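Local coordinates for A-type flavoprotein (Giardia intestinalis, PDB 2Q9U) that probably reduces dioxygen at a non-haem diiron centre, using electrons passed on through a bound flavin mononucleotide, at residues A[35-47]-A[224-236]. Sequence-based numbering, arbitrary orientation.
Sequences TDEGSSYNSYFID and KYILSAHGVSWRG. With FEO (mu-oxo-diiron), chain G.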
ATOM      1  N   THR A  35       5.041 -11.801   0.354  1.00  9.91           N
ATOM      2  CA  THR A  35       6.434 -12.206   0.213  1.00 10.24           C
ATOM      3  C   THR A  35       7.285 -10.944   0.346  1.00 10.00           C
ATOM      4  O   THR A  35       7.746 -10.418  -0.648  1.00  9.79           O
ATOM      5  CB  THR A  35       6.729 -12.932  -1.153  1.00 10.12           C
ATOM      6  OG1 THR A  35       6.255 -12.137  -2.243  1.00  9.94           O
ATOM      7  CG2 THR A  35       6.039 -14.282  -1.206  1.00 11.06           C
ATOM      8  N   ASP A  36       7.471 -10.460   1.579  1.00 10.00           N
ATOM      9  CA  ASP A  36       8.124  -9.157   1.800  1.00 10.27           C
ATOM     10  C   ASP A  36       9.560  -9.154   1.299  1.00 10.55           C
ATOM     11  O   ASP A  36      10.096  -8.096   0.941  1.00  9.71           O
ATOM     12  CB  ASP A  36       8.140  -8.795   3.287  1.00 10.92           C
ATOM     13  CG  ASP A  36       6.756  -8.460   3.827  1.00 10.68           C
ATOM     14  OD1 ASP A  36       5.783  -8.396   3.049  1.00 12.51           O
ATOM     15  OD2 ASP A  36       6.651  -8.251   5.049  1.00 14.67           O
ATOM     16  N   GLU A  37      10.164 -10.341   1.289  1.00 10.14           N
ATOM     17  CA  GLU A  37      11.536 -10.512   0.797  1.00 11.09           C
ATOM     18  C   GLU A  37      11.688 -11.214  -0.560  1.00 10.33           C
ATOM     19  O   GLU A  37      12.766 -11.709  -0.853  1.00 10.78           O
ATOM     20  CB  GLU A  37      12.400 -11.168   1.874  1.00 10.60           C
ATOM     21  CG  GLU A  37      12.343 -10.341   3.165  1.00 13.62           C
ATOM     22  CD  GLU A  37      13.345 -10.783   4.182  1.00 18.19           C
ATOM     23  OE1 GLU A  37      14.540 -10.910   3.847  1.00 19.23           O
ATOM     24  OE2 GLU A  37      12.910 -11.001   5.322  1.00 22.30           O
ATOM     25  N   GLY A  38      10.642 -11.186  -1.386  1.00  9.77           N
ATOM     26  CA  GLY A  38      10.686 -11.802  -2.720  1.00  9.76           C
ATOM     27  C   GLY A  38      10.684 -13.323  -2.575  1.00 10.44           C
ATOM     28  O   GLY A  38      10.281 -13.848  -1.534  1.00 10.18           O
ATOM     29  N   SER A  39      11.123 -14.036  -3.616  1.00  9.50           N
ATOM     30  CA  SER A  39      11.275 -15.490  -3.526  1.00  9.44           C
ATOM     31  C   SER A  39      12.275 -15.881  -4.604  1.00  9.16           C
ATOM     32  O   SER A  39      12.891 -15.024  -5.225  1.00  8.89           O
ATOM     33  CB  SER A  39       9.919 -16.162  -3.788  1.00  8.08           C
ATOM     34  OG  SER A  39       9.958 -17.574  -3.558  1.00 10.18           O
ATOM     35  N   SER A  40      12.408 -17.181  -4.833  1.00  9.63           N
ATOM     36  CA  SER A  40      13.130 -17.700  -6.006  1.00  9.48           C
ATOM     37  C   SER A  40      12.445 -18.994  -6.383  1.00  9.89           C
ATOM     38  O   SER A  40      11.769 -19.598  -5.542  1.00 10.84           O
ATOM     39  CB  SER A  40      14.613 -17.939  -5.706  1.00  9.71           C
ATOM     40  OG  SER A  40      14.805 -19.041  -4.820  1.00  8.44           O
ATOM     41  N   TYR A  41      12.621 -19.410  -7.643  1.00  9.69           N
ATOM     42  CA  TYR A  41      12.130 -20.686  -8.154  1.00  9.13           C
ATOM     43  C   TYR A  41      13.386 -21.413  -8.593  1.00  9.26           C
ATOM     44  O   TYR A  41      13.956 -21.109  -9.640  1.00  8.92           O
ATOM     45  CB  TYR A  41      11.155 -20.426  -9.324  1.00 10.33           C
ATOM     46  CG  TYR A  41      10.227 -19.263  -8.965  1.00 10.49           C
ATOM     47  CD1 TYR A  41       9.471 -19.317  -7.791  1.00 12.04           C
ATOM     48  CD2 TYR A  41      10.117 -18.120  -9.775  1.00 13.21           C
ATOM     49  CE1 TYR A  41       8.634 -18.257  -7.411  1.00 13.90           C
ATOM     50  CE2 TYR A  41       9.268 -17.053  -9.403  1.00 12.03           C
ATOM     51  CZ  TYR A  41       8.546 -17.136  -8.216  1.00 13.30           C
ATOM     52  OH  TYR A  41       7.741 -16.080  -7.803  1.00 12.92           O
ATOM     53  N   ASN A  42      13.847 -22.320  -7.744  1.00  8.21           N
ATOM     54  CA  ASN A  42      15.101 -22.991  -7.961  1.00  8.30           C
ATOM     55  C   ASN A  42      14.872 -24.222  -8.832  1.00  8.96           C
ATOM     56  O   ASN A  42      13.949 -25.002  -8.587  1.00  9.38           O
ATOM     57  CB  ASN A  42      15.728 -23.391  -6.632  1.00  7.54           C
ATOM     58  CG  ASN A  42      15.928 -22.206  -5.684  1.00  9.66           C
ATOM     59  OD1 ASN A  42      16.206 -21.074  -6.106  1.00 10.06           O
ATOM     60  ND2 ASN A  42      15.800 -22.477  -4.395  1.00  7.41           N
ATOM     61  N   SER A  43      15.710 -24.344  -9.860  1.00  9.20           N
ATOM     62  CA  SER A  43      15.739 -25.478 -10.768  1.00  8.38           C
ATOM     63  C   SER A  43      17.198 -25.892 -10.802  1.00  8.83           C
ATOM     64  O   SER A  43      18.048 -25.056 -10.592  1.00  8.76           O
ATOM     65  CB  SER A  43      15.312 -25.031 -12.171  1.00  7.73           C
ATOM     66  OG  SER A  43      15.514 -26.086 -13.110  1.00  9.64           O
ATOM     67  N   TYR A  44      17.484 -27.160 -11.093  1.00  8.81           N
ATOM     68  CA  TYR A  44      18.870 -27.643 -11.011  1.00  9.32           C
ATOM     69  C   TYR A  44      19.242 -28.421 -12.265  1.00 10.34           C
ATOM     70  O   TYR A  44      18.413 -29.126 -12.797  1.00 10.06           O
ATOM     71  CB  TYR A  44      19.073 -28.521  -9.771  1.00  9.98           C
ATOM     72  CG  TYR A  44      18.791 -27.736  -8.511  1.00  9.36           C
ATOM     73  CD1 TYR A  44      19.763 -26.884  -7.972  1.00  9.77           C
ATOM     74  CD2 TYR A  44      17.524 -27.766  -7.924  1.00  9.23           C
ATOM     75  CE1 TYR A  44      19.481 -26.116  -6.817  1.00 11.15           C
ATOM     76  CE2 TYR A  44      17.232 -26.997  -6.791  1.00  9.61           C
ATOM     77  CZ  TYR A  44      18.218 -26.176  -6.251  1.00  9.86           C
ATOM     78  OH  TYR A  44      17.931 -25.429  -5.109  1.00 11.24           O
ATOM     79  N   PHE A  45      20.491 -28.259 -12.710  1.00  9.51           N
ATOM     80  CA  PHE A  45      21.002 -29.041 -13.814  1.00 11.03           C
ATOM     81  C   PHE A  45      22.064 -30.015 -13.321  1.00 10.91           C
ATOM     82  O   PHE A  45      23.022 -29.598 -12.665  1.00 11.55           O
ATOM     83  CB  PHE A  45      21.567 -28.134 -14.909  1.00 10.53           C
ATOM     84  CG  PHE A  45      22.349 -28.898 -15.946  1.00 12.06           C
ATOM     85  CD1 PHE A  45      21.689 -29.616 -16.950  1.00 13.05           C
ATOM     86  CD2 PHE A  45      23.745 -28.972 -15.861  1.00 12.44           C
ATOM     87  CE1 PHE A  45      22.422 -30.384 -17.883  1.00 13.87           C
ATOM     88  CE2 PHE A  45      24.475 -29.721 -16.789  1.00 15.10           C
ATOM     89  CZ  PHE A  45      23.824 -30.406 -17.806  1.00 13.08           C
ATOM     90  N   ILE A  46      21.887 -31.299 -13.645  1.00 11.62           N
ATOM     91  CA  ILE A  46      22.833 -32.351 -13.277  1.00 11.87           C
ATOM     92  C   ILE A  46      23.650 -32.746 -14.509  1.00 13.11           C
ATOM     93  O   ILE A  46      23.105 -33.252 -15.505  1.00 13.10           O
ATOM     94  CB  ILE A  46      22.142 -33.590 -12.683  1.00 12.27           C
ATOM     95  CG1 ILE A  46      21.244 -33.177 -11.512  1.00 11.55           C
ATOM     96  CG2 ILE A  46      23.225 -34.632 -12.214  1.00 12.53           C
ATOM     97  CD1 ILE A  46      20.247 -34.252 -11.093  1.00 10.86           C
ATOM     98  N   ASP A  47      24.957 -32.519 -14.426  1.00 13.28           N
ATOM     99  CA  ASP A  47      25.870 -32.829 -15.522  1.00 15.46           C
ATOM    100  C   ASP A  47      26.202 -34.316 -15.427  1.00 15.84           C
ATOM    101  O   ASP A  47      27.112 -34.701 -14.692  1.00 17.70           O
ATOM    102  CB  ASP A  47      27.149 -31.984 -15.370  1.00 15.53           C
ATOM    103  CG  ASP A  47      28.193 -32.285 -16.436  1.00 20.36           C
ATOM    104  OD1 ASP A  47      27.900 -33.056 -17.380  1.00 22.90           O
ATOM    105  OD2 ASP A  47      29.316 -31.742 -16.317  1.00 24.25           O
ATOM    106  N   LYS A 224      23.186 -35.421   2.595  1.00 14.13           N
ATOM    107  CA  LYS A 224      24.194 -34.385   2.882  1.00 15.47           C
ATOM    108  C   LYS A 224      23.714 -33.011   2.444  1.00 13.73           C
ATOM    109  O   LYS A 224      24.206 -32.019   2.951  1.00 13.00           O
ATOM    110  CB  LYS A 224      25.531 -34.639   2.152  1.00 14.35           C
ATOM    111  CG  LYS A 224      26.246 -35.937   2.563  1.00 17.60           C
ATOM    112  CD  LYS A 224      27.777 -35.857   2.367  1.00 19.08           C
ATOM    113  CE  LYS A 224      28.183 -35.228   1.049  1.00 23.47           C
ATOM    114  NZ  LYS A 224      29.528 -35.709   0.504  1.00 20.44           N
ATOM    115  N   TYR A 225      22.812 -32.962   1.459  1.00 13.32           N
ATOM    116  CA  TYR A 225      22.346 -31.691   0.885  1.00 13.37           C
ATOM    117  C   TYR A 225      20.849 -31.690   0.657  1.00 12.66           C
ATOM    118  O   TYR A 225      20.302 -32.658   0.099  1.00 12.46           O
ATOM    119  CB  TYR A 225      23.016 -31.441  -0.489  1.00 14.43           C
ATOM    120  CG  TYR A 225      24.534 -31.436  -0.431  1.00 15.04           C
ATOM    121  CD1 TYR A 225      25.205 -30.384   0.186  1.00 14.46           C
ATOM    122  CD2 TYR A 225      25.292 -32.510  -0.949  1.00 14.86           C
ATOM    123  CE1 TYR A 225      26.612 -30.359   0.261  1.00 17.10           C
ATOM    124  CE2 TYR A 225      26.728 -32.492  -0.902  1.00 18.24           C
ATOM    125  CZ  TYR A 225      27.362 -31.411  -0.283  1.00 18.25           C
ATOM    126  OH  TYR A 225      28.736 -31.355  -0.205  1.00 19.90           O
ATOM    127  N   ILE A 226      20.173 -30.608   1.060  1.00 11.31           N
ATOM    128  CA  ILE A 226      18.773 -30.451   0.679  1.00 10.10           C
ATOM    129  C   ILE A 226      18.651 -29.231  -0.226  1.00 10.82           C
ATOM    130  O   ILE A 226      18.851 -28.079   0.214  1.00 10.46           O
ATOM    131  CB  ILE A 226      17.827 -30.326   1.896  1.00 10.51           C
ATOM    132  CG1 ILE A 226      17.953 -31.556   2.811  1.00 10.62           C
ATOM    133  CG2 ILE A 226      16.379 -30.175   1.412  1.00  7.88           C
ATOM    134  CD1 ILE A 226      17.238 -31.353   4.189  1.00 10.62           C
ATOM    135  N   LEU A 227      18.399 -29.495  -1.500  1.00 10.47           N
ATOM    136  CA  LEU A 227      18.259 -28.423  -2.482  1.00 11.00           C
ATOM    137  C   LEU A 227      16.772 -28.168  -2.688  1.00 11.13           C
ATOM    138  O   LEU A 227      16.049 -28.976  -3.260  1.00 10.71           O
ATOM    139  CB  LEU A 227      18.954 -28.773  -3.805  1.00 11.94           C
ATOM    140  CG  LEU A 227      20.433 -29.204  -3.807  1.00 14.13           C
ATOM    141  CD1 LEU A 227      21.006 -29.149  -5.225  1.00 14.56           C
ATOM    142  CD2 LEU A 227      21.355 -28.526  -2.811  1.00 14.77           C
ATOM    143  N   SER A 228      16.316 -27.034  -2.176  1.00 10.50           N
ATOM    144  CA  SER A 228      14.903 -26.699  -2.185  1.00 10.41           C
ATOM    145  C   SER A 228      14.556 -25.899  -3.451  1.00  9.67           C
ATOM    146  O   SER A 228      15.432 -25.351  -4.076  1.00  8.86           O
ATOM    147  CB  SER A 228      14.576 -25.847  -0.945  1.00 10.03           C
ATOM    148  OG  SER A 228      13.191 -25.507  -0.947  1.00 14.32           O
ATOM    149  N   ALA A 229      13.273 -25.816  -3.778  1.00  9.84           N
ATOM    150  CA  ALA A 229      12.803 -25.038  -4.946  1.00 10.22           C
ATOM    151  C   ALA A 229      12.466 -23.561  -4.624  1.00  9.99           C
ATOM    152  O   ALA A 229      12.186 -22.786  -5.529  1.00 10.06           O
ATOM    153  CB  ALA A 229      11.620 -25.740  -5.634  1.00 10.24           C
ATOM    154  N   HIS A 230      12.543 -23.172  -3.354  1.00 10.13           N
ATOM    155  CA  HIS A 230      12.389 -21.755  -2.962  1.00  9.69           C
ATOM    156  C   HIS A 230      13.504 -21.318  -2.012  1.00  9.94           C
ATOM    157  O   HIS A 230      13.767 -21.997  -1.001  1.00  9.83           O
ATOM    158  CB  HIS A 230      11.054 -21.510  -2.257  1.00  9.75           C
ATOM    159  CG  HIS A 230       9.856 -21.650  -3.141  1.00  9.45           C
ATOM    160  ND1 HIS A 230       9.584 -20.792  -4.180  1.00 11.12           N
ATOM    161  CD2 HIS A 230       8.838 -22.543  -3.112  1.00  9.51           C
ATOM    162  CE1 HIS A 230       8.457 -21.166  -4.771  1.00 12.23           C
ATOM    163  NE2 HIS A 230       7.990 -22.225  -4.138  1.00  9.60           N
ATOM    164  N   GLY A 231      14.162 -20.205  -2.341  1.00  9.00           N
ATOM    165  CA  GLY A 231      15.081 -19.587  -1.406  1.00  9.90           C
ATOM    166  C   GLY A 231      16.415 -20.308  -1.375  1.00 10.45           C
ATOM    167  O   GLY A 231      16.910 -20.732  -2.426  1.00  9.87           O
ATOM    168  N   VAL A 232      16.986 -20.455  -0.182  1.00  9.66           N
ATOM    169  CA  VAL A 232      18.311 -21.053  -0.051  1.00 10.23           C
ATOM    170  C   VAL A 232      18.224 -22.546   0.253  1.00 10.53           C
ATOM    171  O   VAL A 232      17.181 -23.064   0.717  1.00 11.10           O
ATOM    172  CB  VAL A 232      19.218 -20.338   1.003  1.00 10.70           C
ATOM    173  CG1 VAL A 232      19.455 -18.900   0.595  1.00 11.39           C
ATOM    174  CG2 VAL A 232      18.598 -20.408   2.396  1.00  9.64           C
ATOM    175  N   SER A 233      19.322 -23.226  -0.040  1.00 10.83           N
ATOM    176  CA  SER A 233      19.427 -24.664   0.179  1.00 11.19           C
ATOM    177  C   SER A 233      20.270 -24.948   1.420  1.00 11.18           C
ATOM    178  O   SER A 233      20.865 -24.034   2.017  1.00 11.24           O
ATOM    179  CB  SER A 233      20.017 -25.318  -1.078  1.00 11.97           C
ATOM    180  OG  SER A 233      19.061 -25.256  -2.105  1.00 12.82           O
ATOM    181  N   TRP A 234      20.310 -26.221   1.816  1.00 11.45           N
ATOM    182  CA  TRP A 234      20.749 -26.612   3.138  1.00 11.53           C
ATOM    183  C   TRP A 234      21.888 -27.636   3.096  1.00 12.51           C
ATOM    184  O   TRP A 234      21.873 -28.614   2.295  1.00 12.23           O
ATOM    185  CB  TRP A 234      19.567 -27.222   3.928  1.00 12.08           C
ATOM    186  CG  TRP A 234      18.383 -26.326   4.049  1.00 12.12           C
ATOM    187  CD1 TRP A 234      17.287 -26.260   3.206  1.00 13.09           C
ATOM    188  CD2 TRP A 234      18.164 -25.345   5.070  1.00 12.74           C
ATOM    189  NE1 TRP A 234      16.417 -25.278   3.645  1.00 14.15           N
ATOM    190  CE2 TRP A 234      16.930 -24.707   4.784  1.00 12.95           C
ATOM    191  CE3 TRP A 234      18.900 -24.933   6.193  1.00 14.18           C
ATOM    192  CZ2 TRP A 234      16.399 -23.698   5.595  1.00 12.83           C
ATOM    193  CZ3 TRP A 234      18.371 -23.893   7.003  1.00 13.88           C
ATOM    194  CH2 TRP A 234      17.135 -23.305   6.692  1.00 12.13           C
ATOM    195  N   ARG A 235      22.850 -27.432   3.978  1.00 12.11           N
ATOM    196  CA  ARG A 235      23.932 -28.361   4.216  1.00 13.45           C
ATOM    197  C   ARG A 235      24.467 -28.213   5.675  1.00 13.46           C
ATOM    198  O   ARG A 235      24.086 -27.364   6.365  1.00 14.34           O
ATOM    199  CB  ARG A 235      25.040 -28.169   3.176  1.00 12.34           C
ATOM    200  CG  ARG A 235      25.822 -26.887   3.385  1.00 13.91           C
ATOM    201  CD  ARG A 235      26.696 -26.476   2.251  1.00 13.24           C
ATOM    202  NE  ARG A 235      27.170 -25.112   2.302  1.00 14.46           N
ATOM    203  CZ  ARG A 235      28.037 -24.599   1.458  1.00 13.14           C
ATOM    204  NH1 ARG A 235      28.558 -25.315   0.519  1.00 14.18           N
ATOM    205  NH2 ARG A 235      28.393 -23.378   1.570  1.00 16.27           N
ATOM    206  N   GLY A 236      25.334 -29.108   6.073  1.00 14.31           N
ATOM    207  CA  GLY A 236      25.892 -29.094   7.396  1.00 14.58           C
ATOM    208  C   GLY A 236      24.986 -28.879   8.583  1.00 14.53           C
ATOM    209  O   GLY A 236      23.880 -29.317   8.614  1.00 14.52           O
TER
HETATM  210 FE1  FEO G 701       6.378 -23.475  -4.704  1.00 11.41          FE
HETATM  211 FE2  FEO G 701       3.616 -25.489  -4.199  1.00 14.54          FE
HETATM  212  O   FEO G 701       4.893 -24.366  -5.349  1.00 11.74           O
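The carbonyl oxygen of Ser-228 is gripped by two side chains of the strand opposite: Tyr-44 OH donates to Ser-228 O over 2.7 Å, and Asn-42 ND2 reaches the same oxygen from above its carbonyl plane. That oxygen lies in the amide plane of Asn-42, whose ND2 spends its other hydrogen on Gly-231 O at 2.9 Å. A chi1 of -56° sets CG of Asn-42 anti to the carbonyl carbon and carries the amide toward residues 228-231, where ND2 ties both carbonyls together, while the backbone N donates an almost straight hydrogen bond (173°) to Ala-229 O. Ser-40 OG accepts a hydrogen bond from Gly-231 N at 2.8 Å and donates one to Asn-42 OD1, which also accepts from Trp-19, so the amide is held against flipping. Leu-227 packs across one face of the Tyr-44 ring in a CH-pi contact, CD1 4.0 Å from the ring centroid.

At the other end, His-230 ND1 donates to Ser-40 O at 2.8 Å, nearly along the C=O axis though tilted from the imidazole plane; a weak second bond goes to Ser-39 OG, itself hydrogen-bonded to His-176. The rim of Tyr-41 meets the imidazole edge, planes at 80°. These contacts are consistent with a second shell that sets the rotation of the imidazole, whose NE2 binds one iron at 2.1 Å alongside His-90, Asp-89 and Asp-171: a histidine-carboxylate diiron site of the metallo-beta-lactamase-like fold, its ligand loop fastened to strand 39-46 of the facing sheet.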